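Local coordinates for LPXTG family cell surface protein Fms2 (Enterococcus faecium DO, PDB 5FCE) that probably acts as a cell-surface adhesin of the bacterium, the portion here being its ligand-binding region, at residues 93-97 against 98-102. Numbering follows the deposited sequence.
Sequences IVFYD and GQMTI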
loop_
_atom_site.group_PDB
_atom_site.type_symbol
_atom_site.label_atom_id
_atom_site.label_comp_id
_atom_site.label_asym_id
_atom_site.label_seq_id
_atom_site.Cartn_x
_atom_site.Cartn_y
_atom_site.Cartn_z
ATOM N N ILE A 93 1.286 3.854 -3.458
ATOM C CA ILE A 93 1.330 4.034 -4.900
ATOM C C ILE A 93 1.313 2.647 -5.537
ATOM O O ILE A 93 2.124 1.784 -5.188
ATOM C CB ILE A 93 2.601 4.809 -5.305
ATOM C CG1 ILE A 93 2.631 6.177 -4.611
ATOM C CG2 ILE A 93 2.673 5.017 -6.831
ATOM C CD1 ILE A 93 3.886 6.999 -4.952
ATOM N N VAL A 94 0.367 2.418 -6.439
ATOM C CA VAL A 94 0.276 1.128 -7.114
ATOM C C VAL A 94 0.576 1.300 -8.584
ATOM O O VAL A 94 -0.164 1.985 -9.306
ATOM C CB VAL A 94 -1.102 0.482 -6.967
ATOM C CG1 VAL A 94 -1.100 -0.900 -7.616
ATOM C CG2 VAL A 94 -1.455 0.354 -5.499
ATOM N N PHE A 95 1.679 0.692 -9.004
ATOM C CA PHE A 95 2.050 0.652 -10.415
ATOM C C PHE A 95 1.520 -0.643 -11.001
ATOM O O PHE A 95 1.641 -1.700 -10.376
ATOM C CB PHE A 95 3.575 0.674 -10.551
ATOM C CG PHE A 95 4.223 1.907 -9.993
ATOM C CD1 PHE A 95 4.729 1.913 -8.697
ATOM C CD2 PHE A 95 4.345 3.054 -10.765
ATOM C CE1 PHE A 95 5.338 3.042 -8.183
ATOM C CE2 PHE A 95 4.949 4.190 -10.254
ATOM C CZ PHE A 95 5.449 4.183 -8.960
ATOM N N TYR A 96 0.956 -0.572 -12.201
ATOM C CA TYR A 96 0.393 -1.753 -12.855
ATOM C C TYR A 96 0.537 -1.598 -14.366
ATOM O O TYR A 96 -0.041 -0.682 -14.981
ATOM C CB TYR A 96 -1.081 -1.988 -12.442
ATOM C CG TYR A 96 -2.014 -0.858 -12.798
ATOM C CD1 TYR A 96 -2.050 0.311 -12.036
ATOM C CD2 TYR A 96 -2.862 -0.953 -13.905
ATOM C CE1 TYR A 96 -2.893 1.354 -12.377
ATOM C CE2 TYR A 96 -3.700 0.075 -14.247
ATOM C CZ TYR A 96 -3.714 1.226 -13.488
ATOM O OH TYR A 96 -4.567 2.245 -13.853
ATOM N N ASP A 97 1.349 -2.475 -14.944
ATOM C CA ASP A 97 1.562 -2.512 -16.389
ATOM C C ASP A 97 1.816 -1.159 -17.042
ATOM O O ASP A 97 1.313 -0.878 -18.136
ATOM C CB ASP A 97 0.402 -3.239 -17.073
ATOM C CG ASP A 97 0.370 -4.708 -16.726
ATOM O OD1 ASP A 97 1.346 -5.177 -16.101
ATOM O OD2 ASP A 97 -0.613 -5.394 -17.087
ATOM N N GLY A 98 2.599 -0.328 -16.364
ATOM C CA GLY A 98 3.020 0.954 -16.898
ATOM C C GLY A 98 2.214 2.147 -16.431
ATOM O O GLY A 98 2.581 3.301 -16.696
ATOM N N GLN A 99 1.109 1.879 -15.743
ATOM C CA GLN A 99 0.243 2.946 -15.236
ATOM C C GLN A 99 0.386 3.022 -13.728
ATOM O O GLN A 99 1.059 2.178 -13.127
ATOM C CB GLN A 99 -1.217 2.701 -15.651
ATOM C CG GLN A 99 -1.378 2.592 -17.195
ATOM C CD GLN A 99 -0.830 3.806 -17.941
ATOM O OE1 GLN A 99 -1.043 4.950 -17.522
ATOM N NE2 GLN A 99 -0.106 3.564 -19.052
HETATM N N MSE A 100 -0.198 4.046 -13.116
HETATM C CA MSE A 100 -0.072 4.165 -11.665
HETATM C C MSE A 100 -1.276 4.832 -11.047
HETATM O O MSE A 100 -1.961 5.623 -11.691
HETATM C CB MSE A 100 1.195 4.925 -11.290
HETATM C CG MSE A 100 1.294 6.324 -11.849
HETATM SE SE MSE A 100 2.891 7.110 -11.050
HETATM C CE MSE A 100 1.989 7.840 -9.491
ATOM N N THR A 101 -1.531 4.509 -9.788
ATOM C CA THR A 101 -2.585 5.172 -9.048
ATOM C C THR A 101 -2.118 5.351 -7.613
ATOM O O THR A 101 -1.354 4.534 -7.101
ATOM C CB THR A 101 -3.919 4.396 -9.129
ATOM O OG1 THR A 101 -4.961 5.159 -8.509
ATOM C CG2 THR A 101 -3.811 3.035 -8.461
ATOM N N ILE A 102 -2.543 6.442 -6.988
ATOM C CA ILE A 102 -2.127 6.752 -5.633
ATOM C C ILE A 102 -3.341 6.783 -4.721
ATOM O O ILE A 102 -4.299 7.511 -4.981
ATOM C CB ILE A 102 -1.406 8.111 -5.557
ATOM C CG1 ILE A 102 -0.165 8.112 -6.445
ATOM C CG2 ILE A 102 -1.001 8.422 -4.114
ATOM C CD1 ILE A 102 0.482 9.484 -6.584
HETATM O O HOH W 1 -5.156 4.601 -12.493
#
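M100 lies beside F95 across the hairpin, and both side chains point the same way from the sheet. From M100, CB rests 3.7 Å from CD2 of F95. CG occupies the position between backbone N and carbonyl carbon (chi1 59°), which carries the chain outward alongside the ring. SE then comes 3.7 Å from F95 CE2, an oblique Met-aromatic contact. The chain bends at its last torsion (chi3 -90°), and CE turns to I93, meeting CG2 at 3.9 Å. I93 continues this apolar row by setting its CG1 against CG1 of I102. Residue 100 is selenomethionine.

On the other face, the Y96 ring lies across Q99. CB of Q99 sits over one face of the ring, 3.9 Å from its centroid, as a CH-pi contact. Y96 OH bonds a water at 2.8 Å, and this water makes a weak bond to M100 O. V94 CB packs on T101 CG2, and F6 touches both residues.

V94 and T101 bond each other through both backbone N-H groups, as do Y96 and Q99. V94 N to T101 O is nearly straight (175° at the hydrogen). The D97 carboxylate accepts bonds from backbone N of S35 and D36. D97 and G98 take positive phi, as in a type I' turn, here Y96 to Q99. This antiparallel beta hairpin pairs outermost strand 99-103 with 91-96, which joins it to 36-42 in a four-stranded sheet.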